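Local coordinates for HydG protein (Carboxydothermus hydrogenoformans, PDB 4RTB) that is a radical SAM enzyme of [FeFe]-hydrogenase maturation, a CO and cyanide synthase that carries a [4Fe-4S] cluster and binds S-adenosylmethionine, at residues A[252-264]-A[299-313]. Numbering follows the deposited sequence.
Sequences FGLGDPLFELLGV and YKISDHKFKKIVALL
Ile309 presses two methyls on the Phe252 ring: CD1 lies over one face, 3.9 Å from the centroid and 21° off the normal, which defines a CH-pi contact, while CG2 comes from the same side to CZ, 3.5 Å away. Phe252 CG stands anti to its carbonyl carbon (chi1 -74°), which turns the ring to the helix 303-313 side. Leu261 extends this tightly packed, buried cluster: its CD1 lies 3.8 Å from Ile309 CG2 and also touches Leu313, and its CD2 meets Leu312 CD1 at a similar distance. Were Phe252 cut back to an alanine, CD1 and CG2 of Ile309 would probably lose the ring face they rest on, opening a gap between the segments there.

Before helix 303-313 begins, Ile301 CD1 touches Pro257 CG at 3.5 Å. The solvent-facing side is at Tyr299, whose exposed ring lies flat on the Gly255-Asp256 peptide, with Asp256 N 3.8 Å above its plane. Its backbone N donates to Gly253 O (3.2 Å), and Tyr299 O receives a CA-H...O contact from Gly253, where a side chain would jam against Phe252 O and crowd Tyr299 O, consistent with a need for glycine.

The helix segments 257-264 and 303-313 run nearly parallel, at 17° with axes 11.0 Å apart. Helix 257-275 links strands 246-249 and 281-283, and helix 303-316 links 281-283 to 321-324, all paired in one parallel sheet: successive helices of the barrel-like beta/alpha fold. Phe69 of helix 62-70 touches Pro257, Leu261, Ile309 and Leu312, and Val284, following strand 281-283, packs on Phe252 and Leu313.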
loop_
_atom_site.group_PDB
_atom_site.type_symbol
_atom_site.label_atom_id
_atom_site.label_comp_id
_atom_site.label_asym_id
_atom_site.label_seq_id
_atom_site.Cartn_x
_atom_site.Cartn_y
_atom_site.Cartn_z
ATOM N N PHE A 252 -6.741 9.404 -2.947
ATOM C CA PHE A 252 -8.147 9.487 -3.324
ATOM C C PHE A 252 -8.876 10.555 -2.523
ATOM O O PHE A 252 -8.764 10.612 -1.298
ATOM C CB PHE A 252 -8.828 8.129 -3.150
ATOM C CG PHE A 252 -8.452 7.134 -4.206
ATOM C CD1 PHE A 252 -9.125 7.105 -5.416
ATOM C CD2 PHE A 252 -7.417 6.235 -3.999
ATOM C CE1 PHE A 252 -8.777 6.194 -6.400
ATOM C CE2 PHE A 252 -7.064 5.323 -4.978
ATOM C CZ PHE A 252 -7.745 5.304 -6.179
ATOM N N GLY A 253 -9.622 11.398 -3.228
ATOM C CA GLY A 253 -10.299 12.519 -2.608
ATOM C C GLY A 253 -9.692 13.821 -3.084
ATOM O O GLY A 253 -10.173 14.907 -2.759
ATOM N N LEU A 254 -8.618 13.704 -3.857
ATOM C CA LEU A 254 -7.955 14.864 -4.435
ATOM C C LEU A 254 -8.725 15.345 -5.659
ATOM O O LEU A 254 -9.074 16.520 -5.762
ATOM C CB LEU A 254 -6.509 14.528 -4.802
ATOM C CG LEU A 254 -5.421 15.260 -4.014
ATOM C CD1 LEU A 254 -5.741 15.298 -2.526
ATOM C CD2 LEU A 254 -4.064 14.621 -4.259
ATOM N N GLY A 255 -8.992 14.426 -6.580
ATOM C CA GLY A 255 -9.797 14.725 -7.750
ATOM C C GLY A 255 -10.863 13.668 -7.966
ATOM O O GLY A 255 -11.140 12.870 -7.069
ATOM N N ASP A 256 -11.463 13.666 -9.154
ATOM C CA ASP A 256 -12.463 12.663 -9.503
ATOM C C ASP A 256 -11.844 11.275 -9.389
ATOM O O ASP A 256 -10.891 10.959 -10.099
ATOM C CB ASP A 256 -13.004 12.899 -10.915
ATOM C CG ASP A 256 -14.368 12.273 -11.129
ATOM O OD1 ASP A 256 -14.431 11.112 -11.587
ATOM O OD2 ASP A 256 -15.380 12.946 -10.839
ATOM N N PRO A 257 -12.385 10.447 -8.485
ATOM C CA PRO A 257 -11.816 9.139 -8.141
ATOM C C PRO A 257 -11.714 8.227 -9.360
ATOM O O PRO A 257 -10.780 7.424 -9.465
ATOM C CB PRO A 257 -12.812 8.579 -7.115
ATOM C CG PRO A 257 -13.624 9.759 -6.668
ATOM C CD PRO A 257 -13.688 10.665 -7.839
ATOM N N LEU A 258 -12.676 8.364 -10.268
ATOM C CA LEU A 258 -12.685 7.618 -11.518
ATOM C C LEU A 258 -11.385 7.825 -12.287
ATOM O O LEU A 258 -10.762 6.869 -12.762
ATOM C CB LEU A 258 -13.882 8.039 -12.377
ATOM C CG LEU A 258 -13.915 7.543 -13.823
ATOM C CD1 LEU A 258 -13.878 6.028 -13.857
ATOM C CD2 LEU A 258 -15.144 8.069 -14.554
ATOM N N PHE A 259 -10.977 9.084 -12.389
ATOM C CA PHE A 259 -9.792 9.439 -13.151
ATOM C C PHE A 259 -8.515 8.864 -12.541
ATOM O O PHE A 259 -7.655 8.362 -13.262
ATOM C CB PHE A 259 -9.673 10.957 -13.270
ATOM C CG PHE A 259 -8.616 11.402 -14.233
ATOM C CD1 PHE A 259 -8.916 11.580 -15.572
ATOM C CD2 PHE A 259 -7.322 11.635 -13.803
ATOM C CE1 PHE A 259 -7.944 11.986 -16.464
ATOM C CE2 PHE A 259 -6.347 12.037 -14.692
ATOM C CZ PHE A 259 -6.659 12.216 -16.023
ATOM N N GLU A 260 -8.390 8.946 -11.219
ATOM C CA GLU A 260 -7.209 8.431 -10.532
ATOM C C GLU A 260 -7.141 6.905 -10.615
ATOM O O GLU A 260 -6.068 6.333 -10.834
ATOM C CB GLU A 260 -7.192 8.889 -9.069
ATOM C CG GLU A 260 -6.144 9.954 -8.747
ATOM C CD GLU A 260 -6.604 11.368 -9.065
ATOM O OE1 GLU A 260 -7.489 11.885 -8.349
ATOM O OE2 GLU A 260 -6.075 11.966 -10.026
ATOM N N LEU A 261 -8.291 6.257 -10.437
ATOM C CA LEU A 261 -8.392 4.807 -10.581
ATOM C C LEU A 261 -7.958 4.359 -11.971
ATOM O O LEU A 261 -7.183 3.412 -12.117
ATOM C CB LEU A 261 -9.823 4.338 -10.309
ATOM C CG LEU A 261 -10.169 2.916 -10.762
ATOM C CD1 LEU A 261 -9.329 1.889 -10.017
ATOM C CD2 LEU A 261 -11.651 2.644 -10.571
ATOM N N LEU A 262 -8.479 5.045 -12.984
ATOM C CA LEU A 262 -8.054 4.840 -14.364
ATOM C C LEU A 262 -6.539 5.004 -14.513
ATOM O O LEU A 262 -5.860 4.167 -15.122
ATOM C CB LEU A 262 -8.778 5.826 -15.283
ATOM C CG LEU A 262 -9.923 5.355 -16.180
ATOM C CD1 LEU A 262 -10.553 4.079 -15.656
ATOM C CD2 LEU A 262 -10.963 6.457 -16.295
ATOM N N GLY A 263 -6.021 6.085 -13.939
ATOM C CA GLY A 263 -4.615 6.428 -14.048
ATOM C C GLY A 263 -3.673 5.398 -13.460
ATOM O O GLY A 263 -2.623 5.117 -14.037
ATOM N N VAL A 264 -4.038 4.838 -12.310
ATOM C CA VAL A 264 -3.206 3.821 -11.675
ATOM C C VAL A 264 -3.078 2.583 -12.556
ATOM O O VAL A 264 -1.973 2.090 -12.802
ATOM C CB VAL A 264 -3.768 3.409 -10.307
ATOM C CG1 VAL A 264 -3.031 2.193 -9.775
ATOM C CG2 VAL A 264 -3.668 4.563 -9.331
ATOM N N TYR A 299 -13.300 15.776 -2.784
ATOM C CA TYR A 299 -14.081 14.715 -3.399
ATOM C C TYR A 299 -14.310 13.636 -2.350
ATOM O O TYR A 299 -13.403 12.872 -2.017
ATOM C CB TYR A 299 -13.381 14.150 -4.638
ATOM C CG TYR A 299 -13.770 14.844 -5.929
ATOM C CD1 TYR A 299 -14.821 14.372 -6.705
ATOM C CD2 TYR A 299 -13.089 15.974 -6.370
ATOM C CE1 TYR A 299 -15.182 15.004 -7.886
ATOM C CE2 TYR A 299 -13.443 16.612 -7.548
ATOM C CZ TYR A 299 -14.490 16.124 -8.302
ATOM O OH TYR A 299 -14.844 16.755 -9.473
ATOM N N LYS A 300 -15.524 13.606 -1.808
ATOM C CA LYS A 300 -15.875 12.667 -0.753
ATOM C C LYS A 300 -15.850 11.235 -1.268
ATOM O O LYS A 300 -16.686 10.847 -2.084
ATOM C CB LYS A 300 -17.255 12.997 -0.182
ATOM N N ILE A 301 -14.884 10.454 -0.797
ATOM C CA ILE A 301 -14.799 9.051 -1.178
ATOM C C ILE A 301 -15.670 8.196 -0.266
ATOM O O ILE A 301 -15.304 7.930 0.880
ATOM C CB ILE A 301 -13.355 8.526 -1.119
ATOM C CG1 ILE A 301 -12.405 9.496 -1.814
ATOM C CG2 ILE A 301 -13.273 7.146 -1.753
ATOM C CD1 ILE A 301 -12.726 9.708 -3.264
ATOM N N SER A 302 -16.822 7.767 -0.773
ATOM C CA SER A 302 -17.730 6.958 0.028
ATOM C C SER A 302 -17.154 5.564 0.248
ATOM O O SER A 302 -16.370 5.071 -0.564
ATOM C CB SER A 302 -19.109 6.869 -0.632
ATOM O OG SER A 302 -19.079 6.057 -1.796
ATOM N N ASP A 303 -17.540 4.948 1.362
ATOM C CA ASP A 303 -17.084 3.607 1.720
ATOM C C ASP A 303 -17.375 2.606 0.613
ATOM O O ASP A 303 -16.523 1.785 0.256
ATOM C CB ASP A 303 -17.747 3.146 3.019
ATOM C CG ASP A 303 -17.091 3.736 4.248
ATOM O OD1 ASP A 303 -15.848 3.676 4.345
ATOM O OD2 ASP A 303 -17.815 4.261 5.117
ATOM N N HIS A 304 -18.588 2.682 0.079
ATOM C CA HIS A 304 -19.001 1.819 -1.014
ATOM C C HIS A 304 -18.083 1.983 -2.222
ATOM O O HIS A 304 -17.548 1.003 -2.752
ATOM C CB HIS A 304 -20.446 2.118 -1.409
ATOM C CG HIS A 304 -20.988 1.185 -2.442
ATOM N ND1 HIS A 304 -21.379 -0.103 -2.145
ATOM C CD2 HIS A 304 -21.193 1.346 -3.770
ATOM C CE1 HIS A 304 -21.808 -0.694 -3.246
ATOM N NE2 HIS A 304 -21.706 0.164 -4.246
ATOM N N LYS A 305 -17.901 3.228 -2.646
ATOM C CA LYS A 305 -17.054 3.521 -3.794
ATOM C C LYS A 305 -15.618 3.082 -3.533
ATOM O O LYS A 305 -14.949 2.596 -4.434
ATOM C CB LYS A 305 -17.107 5.010 -4.139
ATOM C CG LYS A 305 -17.626 5.293 -5.543
ATOM C CD LYS A 305 -18.615 6.448 -5.547
ATOM C CE LYS A 305 -19.066 6.786 -6.963
ATOM N NZ LYS A 305 -19.620 5.601 -7.678
ATOM N N PHE A 306 -15.159 3.239 -2.295
ATOM C CA PHE A 306 -13.831 2.776 -1.899
ATOM C C PHE A 306 -13.680 1.271 -2.130
ATOM O O PHE A 306 -12.723 0.813 -2.779
ATOM C CB PHE A 306 -13.572 3.108 -0.429
ATOM C CG PHE A 306 -12.120 3.142 -0.060
ATOM C CD1 PHE A 306 -11.172 3.578 -0.971
ATOM C CD2 PHE A 306 -11.700 2.738 1.196
ATOM C CE1 PHE A 306 -9.832 3.616 -0.635
ATOM C CE2 PHE A 306 -10.363 2.769 1.539
ATOM C CZ PHE A 306 -9.426 3.209 0.622
ATOM N N LYS A 307 -14.638 0.513 -1.595
ATOM C CA LYS A 307 -14.683 -0.931 -1.797
ATOM C C LYS A 307 -14.664 -1.244 -3.292
ATOM O O LYS A 307 -14.016 -2.199 -3.730
ATOM C CB LYS A 307 -15.924 -1.528 -1.125
ATOM C CG LYS A 307 -15.899 -1.437 0.401
ATOM C CD LYS A 307 -17.285 -1.192 1.001
ATOM C CE LYS A 307 -18.170 -2.429 0.962
ATOM N NZ LYS A 307 -19.459 -2.200 1.684
ATOM N N LYS A 308 -15.352 -0.415 -4.072
ATOM C CA LYS A 308 -15.314 -0.530 -5.526
ATOM C C LYS A 308 -13.914 -0.320 -6.104
ATOM O O LYS A 308 -13.528 -1.004 -7.054
ATOM C CB LYS A 308 -16.280 0.466 -6.166
ATOM C CG LYS A 308 -17.611 -0.125 -6.562
ATOM C CD LYS A 308 -18.411 0.879 -7.361
ATOM C CE LYS A 308 -19.588 0.220 -8.038
ATOM N NZ LYS A 308 -20.377 1.216 -8.807
ATOM N N ILE A 309 -13.156 0.624 -5.544
ATOM C CA ILE A 309 -11.809 0.871 -6.048
ATOM C C ILE A 309 -10.918 -0.326 -5.763
ATOM O O ILE A 309 -10.231 -0.806 -6.660
ATOM C CB ILE A 309 -11.130 2.122 -5.443
ATOM C CG1 ILE A 309 -12.133 3.232 -5.151
ATOM C CG2 ILE A 309 -10.061 2.643 -6.392
ATOM C CD1 ILE A 309 -11.509 4.444 -4.492
ATOM N N VAL A 310 -10.924 -0.814 -4.523
ATOM C CA VAL A 310 -10.041 -1.935 -4.191
ATOM C C VAL A 310 -10.470 -3.202 -4.934
ATOM O O VAL A 310 -9.636 -4.059 -5.255
ATOM C CB VAL A 310 -9.987 -2.213 -2.661
ATOM C CG1 VAL A 310 -10.193 -0.927 -1.877
ATOM C CG2 VAL A 310 -11.003 -3.270 -2.243
ATOM N N ALA A 311 -11.764 -3.304 -5.232
ATOM C CA ALA A 311 -12.285 -4.452 -5.962
ATOM C C ALA A 311 -11.800 -4.417 -7.400
ATOM O O ALA A 311 -11.223 -5.386 -7.897
ATOM C CB ALA A 311 -13.802 -4.476 -5.913
ATOM N N LEU A 312 -12.040 -3.289 -8.062
ATOM C CA LEU A 312 -11.617 -3.096 -9.441
ATOM C C LEU A 312 -10.108 -3.227 -9.600
ATOM O O LEU A 312 -9.630 -3.801 -10.568
ATOM C CB LEU A 312 -12.082 -1.735 -9.947
ATOM C CG LEU A 312 -13.534 -1.718 -10.415
ATOM C CD1 LEU A 312 -14.051 -0.300 -10.498
ATOM C CD2 LEU A 312 -13.645 -2.410 -11.764
ATOM N N LEU A 313 -9.360 -2.694 -8.644
ATOM C CA LEU A 313 -7.911 -2.823 -8.659
ATOM C C LEU A 313 -7.490 -4.279 -8.509
ATOM O O LEU A 313 -6.589 -4.743 -9.211
ATOM C CB LEU A 313 -7.287 -1.972 -7.555
ATOM C CG LEU A 313 -6.962 -0.531 -7.951
ATOM C CD1 LEU A 313 -7.260 0.407 -6.805
ATOM C CD2 LEU A 313 -5.506 -0.415 -8.372
#